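Local coordinates for protein type 6 secretion amidase effector 2 (Salmonella typhi, PDB 6WIN) that probably acts as an antibacterial toxin of the type VI secretion system, an amidase that hydrolyses amide bonds in cell-wall peptidoglycan, at residues G71-F76 and S101-R106; N110-S115 and N125-F130. All coordinates share one frame; numbering follows the deposited sequence.

Contact 1 (G71-F76 and S101-R106)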
ATOM      1  N   GLY A  71     -11.525   3.643   1.342  1.00 29.05           N
ATOM      2  CA  GLY A  71     -10.204   4.141   1.037  1.00 30.53           C
ATOM      3  C   GLY A  71      -9.054   3.187   1.288  1.00 30.19           C
ATOM      4  O   GLY A  71      -7.898   3.606   1.162  1.00 26.13           O
ATOM      5  N   ASN A  72      -9.312   1.929   1.642  1.00 25.95           N
ATOM      6  CA  ASN A  72      -8.210   1.000   1.858  1.00 25.52           C
ATOM      7  C   ASN A  72      -7.498   0.724   0.537  1.00 25.39           C
ATOM      8  O   ASN A  72      -8.107   0.742  -0.536  1.00 24.48           O
ATOM      9  CB  ASN A  72      -8.694  -0.307   2.511  1.00 24.42           C
ATOM     10  CG  ASN A  72      -9.730  -1.060   1.678  1.00 33.58           C
ATOM     11  OD1 ASN A  72      -9.443  -1.552   0.588  1.00 33.69           O
ATOM     12  ND2 ASN A  72     -10.935  -1.175   2.212  1.00 37.79           N
ATOM     13  N   HIS A  73      -6.185   0.510   0.618  1.00 21.85           N
ATOM     14  CA  HIS A  73      -5.381   0.345  -0.587  1.00 20.57           C
ATOM     15  C   HIS A  73      -4.078  -0.343  -0.210  1.00 16.76           C
ATOM     16  O   HIS A  73      -3.601  -0.222   0.917  1.00 15.35           O
ATOM     17  CB  HIS A  73      -5.111   1.695  -1.272  1.00 17.19           C
ATOM     18  CG  HIS A  73      -4.546   1.581  -2.659  1.00 17.94           C
ATOM     19  ND1 HIS A  73      -5.226   0.977  -3.696  1.00 17.46           N
ATOM     20  CD2 HIS A  73      -3.364   1.992  -3.176  1.00 15.30           C
ATOM     21  CE1 HIS A  73      -4.480   1.005  -4.786  1.00 18.96           C
ATOM     22  NE2 HIS A  73      -3.348   1.623  -4.501  1.00 19.21           N
ATOM     23  N   ALA A  74      -3.524  -1.085  -1.165  1.00 17.45           N
ATOM     24  CA  ALA A  74      -2.240  -1.752  -1.004  1.00 17.33           C
ATOM     25  C   ALA A  74      -1.436  -1.547  -2.277  1.00 16.85           C
ATOM     26  O   ALA A  74      -2.006  -1.334  -3.351  1.00 17.69           O
ATOM     27  CB  ALA A  74      -2.404  -3.251  -0.699  1.00 18.92           C
ATOM     28  N   ALA A  75      -0.111  -1.597  -2.158  1.00 16.15           N
ATOM     29  CA  ALA A  75       0.731  -1.284  -3.308  1.00 17.65           C
ATOM     30  C   ALA A  75       2.160  -1.736  -3.036  1.00 15.81           C
ATOM     31  O   ALA A  75       2.504  -2.138  -1.923  1.00 14.70           O
ATOM     32  CB  ALA A  75       0.690   0.219  -3.630  1.00 14.77           C
ATOM     33  N   PHE A  76       2.988  -1.670  -4.078  1.00 13.70           N
ATOM     34  CA  PHE A  76       4.432  -1.831  -3.944  1.00 18.58           C
ATOM     35  C   PHE A  76       5.083  -0.455  -3.884  1.00 18.25           C
ATOM     36  O   PHE A  76       4.827   0.394  -4.741  1.00 17.59           O
ATOM     37  CB  PHE A  76       5.041  -2.614  -5.112  1.00 15.75           C
ATOM     38  CG  PHE A  76       4.557  -4.035  -5.245  1.00 18.66           C
ATOM     39  CD1 PHE A  76       5.056  -5.039  -4.417  1.00 17.95           C
ATOM     40  CD2 PHE A  76       3.637  -4.375  -6.219  1.00 16.27           C
ATOM     41  CE1 PHE A  76       4.639  -6.351  -4.559  1.00 14.73           C
ATOM     42  CE2 PHE A  76       3.210  -5.687  -6.368  1.00 15.24           C
ATOM     43  CZ  PHE A  76       3.712  -6.677  -5.525  1.00 18.16           C
ATOM     44  N   SER A 101       0.456   0.030 -13.044  1.00 18.88           N
ATOM     45  CA  SER A 101       1.232   1.217 -13.391  1.00 20.24           C
ATOM     46  C   SER A 101       1.581   2.025 -12.151  1.00 19.59           C
ATOM     47  O   SER A 101       0.974   1.863 -11.092  1.00 18.25           O
ATOM     48  CB  SER A 101       0.482   2.113 -14.382  1.00 19.19           C
ATOM     49  OG  SER A 101      -0.783   2.482 -13.879  1.00 20.15           O
ATOM     50  N   LYS A 102       2.548   2.932 -12.324  1.00 21.52           N
ATOM     51  CA  LYS A 102       3.017   3.799 -11.248  1.00 21.94           C
ATOM     52  C   LYS A 102       2.112   5.005 -11.072  1.00 22.07           C
ATOM     53  O   LYS A 102       1.571   5.545 -12.043  1.00 18.09           O
ATOM     54  CB  LYS A 102       4.418   4.337 -11.522  1.00 23.17           C
ATOM     55  CG  LYS A 102       5.374   3.431 -12.219  1.00 24.22           C
ATOM     56  CD  LYS A 102       6.652   4.203 -12.441  1.00 22.76           C
ATOM     57  CE  LYS A 102       7.748   3.317 -12.955  1.00 21.61           C
ATOM     58  NZ  LYS A 102       9.005   4.106 -13.091  1.00 26.65           N
ATOM     59  N   ARG A 103       2.000   5.465  -9.823  1.00 22.79           N
ATOM     60  CA  ARG A 103       1.331   6.729  -9.560  1.00 19.58           C
ATOM     61  C   ARG A 103       1.949   7.389  -8.332  1.00 23.67           C
ATOM     62  O   ARG A 103       2.580   6.740  -7.492  1.00 21.06           O
ATOM     63  CB  ARG A 103      -0.185   6.551  -9.383  1.00 22.65           C
ATOM     64  CG  ARG A 103      -0.605   5.850  -8.087  1.00 18.85           C
ATOM     65  CD  ARG A 103      -2.125   5.849  -7.952  1.00 21.31           C
ATOM     66  NE  ARG A 103      -2.569   5.153  -6.747  1.00 20.74           N
ATOM     67  CZ  ARG A 103      -3.197   5.729  -5.728  1.00 20.23           C
ATOM     68  NH1 ARG A 103      -3.466   7.028  -5.756  1.00 19.57           N
ATOM     69  NH2 ARG A 103      -3.566   4.997  -4.678  1.00 17.06           N
ATOM     70  N   TYR A 104       1.755   8.705  -8.251  1.00 20.29           N
ATOM     71  CA  TYR A 104       2.326   9.554  -7.217  1.00 17.09           C
ATOM     72  C   TYR A 104       1.259   9.803  -6.166  1.00 23.08           C
ATOM     73  O   TYR A 104       0.177  10.309  -6.489  1.00 15.83           O
ATOM     74  CB  TYR A 104       2.783  10.879  -7.816  1.00 21.39           C
ATOM     75  CG  TYR A 104       3.614  11.801  -6.938  1.00 15.13           C
ATOM     76  CD1 TYR A 104       4.821  11.383  -6.415  1.00 17.49           C
ATOM     77  CD2 TYR A 104       3.223  13.118  -6.719  1.00 16.94           C
ATOM     78  CE1 TYR A 104       5.599  12.224  -5.653  1.00 21.26           C
ATOM     79  CE2 TYR A 104       4.002  13.981  -5.963  1.00 16.67           C
ATOM     80  CZ  TYR A 104       5.188  13.525  -5.439  1.00 19.75           C
ATOM     81  OH  TYR A 104       5.976  14.348  -4.697  1.00 21.18           O
ATOM     82  N   ILE A 105       1.564   9.440  -4.921  1.00 18.35           N
ATOM     83  CA  ILE A 105       0.686   9.660  -3.782  1.00 21.76           C
ATOM     84  C   ILE A 105       1.317  10.760  -2.940  1.00 20.17           C
ATOM     85  O   ILE A 105       2.427  10.592  -2.423  1.00 20.06           O
ATOM     86  CB  ILE A 105       0.483   8.369  -2.974  1.00 21.38           C
ATOM     87  CG1 ILE A 105       0.001   7.241  -3.897  1.00 19.09           C
ATOM     88  CG2 ILE A 105      -0.478   8.598  -1.810  1.00 16.94           C
ATOM     89  CD1 ILE A 105      -0.451   5.975  -3.154  1.00 17.65           C
ATOM     90  N   ARG A 106       0.627  11.893  -2.832  1.00 20.50           N
ATOM     91  CA  ARG A 106       1.178  13.068  -2.177  1.00 20.33           C
ATOM     92  C   ARG A 106       0.983  13.048  -0.665  1.00 17.37           C
ATOM     93  O   ARG A 106       0.012  12.497  -0.140  1.00 12.82           O
ATOM     94  CB  ARG A 106       0.539  14.335  -2.730  1.00 21.16           C
ATOM     95  CG  ARG A 106       0.432  14.352  -4.231  1.00 24.65           C
ATOM     96  CD  ARG A 106       0.627  15.738  -4.744  1.00 23.80           C
ATOM     97  NE  ARG A 106      -0.090  16.749  -3.955  1.00 33.39           N
ATOM     98  CZ  ARG A 106      -1.414  16.809  -3.828  1.00 29.77           C
ATOM     99  NH1 ARG A 106      -1.962  17.770  -3.091  1.00 38.44           N
ATOM    100  NH2 ARG A 106      -2.189  15.917  -4.442  1.00 33.99           N
TER
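H73, just before strand 74-81, and R103 of strand 101-106 illustrate how side chains can meet across an intervening strand. The H73 side chain leaves the backbone toward strand 101-106, with CG anti to the backbone N (chi1 -168°). R103 reaches in from the opposite direction on a chain extended from CG to NE. NH2 of R103 lies 3.4 Å from CD2 of H73. CD2 of H73 lies at the edge of the guanidinium, near its plane, and the ring plane is turned 72° from it, so this is not a stack. On one guanidinium face sits I105, whose CD1 is 3.6 Å above the plane of R103, offset toward the rim. Farther along, the methyl of A75 also points toward strand 101-106 but rests on V87 and D89 of the strand between.

The polar link is D89: its OD2 is hydrogen-bonded to H73 NE2 and forms a salt bridge with R103 NE, while N124 and S123 bind the other guanidinium nitrogens. H73 also packs on C23, at the start of helix 23-30, an arrangement consistent with the Cys-His-Asp site of papain-like amidases. R103 would then be a second-shell residue, fixing the carboxylate that orients the histidine.

Contact 2 (N110-S115 and N125-F130)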
ATOM      1  N   ASN A 110      -1.895  19.175   6.029  1.00 20.39           N
ATOM      2  CA  ASN A 110      -2.588  18.750   7.252  1.00 24.63           C
ATOM      3  C   ASN A 110      -3.242  17.378   7.068  1.00 23.98           C
ATOM      4  O   ASN A 110      -4.394  17.156   7.452  1.00 30.00           O
ATOM      5  CB  ASN A 110      -3.616  19.803   7.688  1.00 24.36           C
ATOM      6  CG  ASN A 110      -4.079  19.625   9.136  1.00 26.50           C
ATOM      7  OD1 ASN A 110      -3.624  18.731   9.854  1.00 28.04           O
ATOM      8  ND2 ASN A 110      -4.999  20.484   9.564  1.00 28.83           N
ATOM      9  N   GLY A 111      -2.502  16.448   6.464  1.00 21.87           N
ATOM     10  CA  GLY A 111      -3.000  15.115   6.171  1.00 21.54           C
ATOM     11  C   GLY A 111      -2.622  14.048   7.174  1.00 22.83           C
ATOM     12  O   GLY A 111      -2.825  12.860   6.899  1.00 20.26           O
ATOM     13  N   SER A 112      -2.087  14.428   8.330  1.00 19.86           N
ATOM     14  CA  SER A 112      -1.625  13.456   9.309  1.00 19.33           C
ATOM     15  C   SER A 112      -2.808  12.742   9.950  1.00 21.53           C
ATOM     16  O   SER A 112      -3.965  13.171   9.842  1.00 21.87           O
ATOM     17  CB  SER A 112      -0.769  14.138  10.378  1.00 20.91           C
ATOM     18  OG  SER A 112       0.424  14.663   9.808  1.00 30.41           O
ATOM     19  N   VAL A 113      -2.497  11.627  10.619  1.00 23.10           N
ATOM     20  CA  VAL A 113      -3.523  10.797  11.234  1.00 23.40           C
ATOM     21  C   VAL A 113      -4.324  11.614  12.250  1.00 22.60           C
ATOM     22  O   VAL A 113      -3.779  12.449  12.985  1.00 23.14           O
ATOM     23  CB  VAL A 113      -2.870   9.554  11.872  1.00 21.76           C
ATOM     24  CG1 VAL A 113      -2.072   9.921  13.137  1.00 17.83           C
ATOM     25  CG2 VAL A 113      -3.909   8.516  12.202  1.00 20.19           C
ATOM     26  N   ARG A 114      -5.638  11.391  12.266  1.00 23.44           N
ATOM     27  CA  ARG A 114      -6.537  12.030  13.218  1.00 26.26           C
ATOM     28  C   ARG A 114      -6.682  11.171  14.478  1.00 29.56           C
ATOM     29  O   ARG A 114      -6.231  10.024  14.532  1.00 22.09           O
ATOM     30  CB  ARG A 114      -7.904  12.279  12.573  1.00 30.74           C
ATOM     31  CG  ARG A 114      -7.846  12.890  11.149  1.00 29.61           C
ATOM     32  CD  ARG A 114      -9.249  13.043  10.555  1.00 34.07           C
ATOM     33  NE  ARG A 114      -9.643  11.917   9.703  1.00 39.19           N
ATOM     34  CZ  ARG A 114     -10.465  12.012   8.660  1.00 35.37           C
ATOM     35  NH1 ARG A 114     -10.776  10.932   7.951  1.00 33.86           N
ATOM     36  NH2 ARG A 114     -10.991  13.189   8.335  1.00 44.65           N
ATOM     37  N   SER A 115      -7.344  11.743  15.498  1.00 29.74           N
ATOM     38  CA  SER A 115      -7.455  11.081  16.802  1.00 28.16           C
ATOM     39  C   SER A 115      -8.152   9.734  16.695  1.00 30.76           C
ATOM     40  O   SER A 115      -7.812   8.794  17.425  1.00 26.93           O
ATOM     41  CB  SER A 115      -8.211  11.965  17.791  1.00 29.69           C
ATOM     42  OG  SER A 115      -7.529  13.187  18.008  1.00 45.13           O
ATOM     43  N   ASN A 125      -3.351   9.510   0.281  1.00 17.47           N
ATOM     44  CA  ASN A 125      -2.686  10.190   1.391  1.00 19.00           C
ATOM     45  C   ASN A 125      -1.397   9.441   1.701  1.00 15.66           C
ATOM     46  O   ASN A 125      -1.440   8.349   2.279  1.00 17.54           O
ATOM     47  CB  ASN A 125      -3.606  10.224   2.617  1.00 19.70           C
ATOM     48  CG  ASN A 125      -3.112  11.145   3.706  1.00 18.04           C
ATOM     49  OD1 ASN A 125      -1.908  11.301   3.918  1.00 17.25           O
ATOM     50  ND2 ASN A 125      -4.052  11.779   4.405  1.00 18.20           N
ATOM     51  N   ALA A 126      -0.251  10.039   1.357  1.00 13.91           N
ATOM     52  CA  ALA A 126       1.033   9.374   1.567  1.00 15.67           C
ATOM     53  C   ALA A 126       1.270   8.988   3.021  1.00 17.80           C
ATOM     54  O   ALA A 126       2.031   8.053   3.287  1.00 15.05           O
ATOM     55  CB  ALA A 126       2.181  10.262   1.097  1.00 20.69           C
ATOM     56  N   GLU A 127       0.671   9.711   3.973  1.00 17.03           N
ATOM     57  CA  GLU A 127       0.894   9.443   5.391  1.00 14.98           C
ATOM     58  C   GLU A 127       0.097   8.249   5.906  1.00 18.34           C
ATOM     59  O   GLU A 127       0.375   7.768   7.012  1.00 16.96           O
ATOM     60  CB  GLU A 127       0.555  10.695   6.215  1.00 20.89           C
ATOM     61  CG  GLU A 127       1.502  11.876   5.956  1.00 18.11           C
ATOM     62  CD  GLU A 127       1.259  13.044   6.898  1.00 23.66           C
ATOM     63  OE1 GLU A 127       0.650  14.037   6.457  1.00 23.24           O
ATOM     64  OE2 GLU A 127       1.669  12.962   8.077  1.00 24.97           O
ATOM     65  N   ALA A 128      -0.867   7.750   5.129  1.00 16.41           N
ATOM     66  CA  ALA A 128      -1.649   6.591   5.535  1.00 19.25           C
ATOM     67  C   ALA A 128      -0.938   5.266   5.273  1.00 18.60           C
ATOM     68  O   ALA A 128      -1.449   4.214   5.679  1.00 17.99           O
ATOM     69  CB  ALA A 128      -3.000   6.595   4.813  1.00 20.32           C
ATOM     70  N   TYR A 129       0.230   5.282   4.646  1.00 19.41           N
ATOM     71  CA  TYR A 129       0.857   4.058   4.169  1.00 17.29           C
ATOM     72  C   TYR A 129       1.933   3.579   5.128  1.00 16.43           C
ATOM     73  O   TYR A 129       2.797   4.353   5.554  1.00 15.77           O
ATOM     74  CB  TYR A 129       1.435   4.256   2.768  1.00 15.26           C
ATOM     75  CG  TYR A 129       0.333   4.248   1.748  1.00 19.78           C
ATOM     76  CD1 TYR A 129      -0.368   5.421   1.434  1.00 13.73           C
ATOM     77  CD2 TYR A 129      -0.048   3.061   1.132  1.00 16.53           C
ATOM     78  CE1 TYR A 129      -1.407   5.405   0.523  1.00 15.66           C
ATOM     79  CE2 TYR A 129      -1.076   3.030   0.215  1.00 18.42           C
ATOM     80  CZ  TYR A 129      -1.752   4.203  -0.091  1.00 19.97           C
ATOM     81  OH  TYR A 129      -2.781   4.143  -0.996  1.00 19.01           O
ATOM     82  N   PHE A 130       1.884   2.290   5.443  1.00 15.22           N
ATOM     83  CA  PHE A 130       2.822   1.664   6.352  1.00 16.47           C
ATOM     84  C   PHE A 130       3.255   0.336   5.751  1.00 17.33           C
ATOM     85  O   PHE A 130       2.522  -0.273   4.975  1.00 13.95           O
ATOM     86  CB  PHE A 130       2.191   1.447   7.746  1.00 17.57           C
ATOM     87  CG  PHE A 130       1.861   2.734   8.471  1.00 17.69           C
ATOM     88  CD1 PHE A 130       2.662   3.182   9.506  1.00 19.68           C
ATOM     89  CD2 PHE A 130       0.754   3.490   8.117  1.00 16.66           C
ATOM     90  CE1 PHE A 130       2.372   4.381  10.167  1.00 20.00           C
ATOM     91  CE2 PHE A 130       0.454   4.678   8.779  1.00 14.16           C
ATOM     92  CZ  PHE A 130       1.264   5.120   9.797  1.00 17.56           C
TER
HETATM   93  O   HOH W   1       0.406  10.877  10.588  1.00 25.55           O
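The carboxylate of E127 and the amide of N125 are two flat groups that meet the G111-S112 stretch, the amide through a backbone carbonyl and the carboxylate through a serine hydroxyl. S112 OG meets the carboxylate on the syn side of E127 OE2, 18° out of its plane, and donates to it over 2.7 Å. The other oxygen, OE1 of E127, comes to 3.3 Å from the carbonyl carbon of G111 and forms a salt bridge with K107. The amide of N125 uses its nitrogen end: ND2 donates to G111 O at 3.0 Å, in the carbonyl plane and on a lone pair, with G111 O tilted 15° from the amide plane. G111, with no side chain, offers bare backbone to both groups.

Torsions put these ends in place. In E127, CG stands beside the backbone N (chi1 -66°) and the chain runs extended beyond it, carrying the carboxylate across to S112. N125 bends back on its own segment as well: OD1 accepts from E127 N at 3.0 Å, making an Asx turn, and A128 N bonds to N125 O within the same bend. A water, 3.0 Å from V113 N, accepts from that amide and makes a weak bond to E127 OE2.

Both amide ends of N125 are thus engaged, and ND2 has a second acceptor in I120 O, so the rotation of the amide is fixed and the turn before strand 129-133 is tied to two points of the preceding loop. The lysine and the serine hydroxyl would both be expected to stabilise E127 as an anion. In this way the contact between these two segments rests on a few directed polar bonds.

Overall arrangement
Past helix 23-30 and strands 40-44 and 56-59, the chain enters strand 74-81, turns into strand 84-89 and returns as edge strand 101-106. Contact 1 closes this excursion. Contact 2 then closes the shorter loop between 110-115 and 125-130, leading into strand 129-133, which lies between 40-44 and 56-59. The contacts are in series, neither nested nor crossed, with centres about 14 Å apart. They nevertheless touch: R106 O and A126 N, 2.9 Å apart, probably hydrogen-bond, and Y129 packs against H73 and I105. The loop closed by contact 2 thus lies against strand 101-106 and R103, next to contact 1.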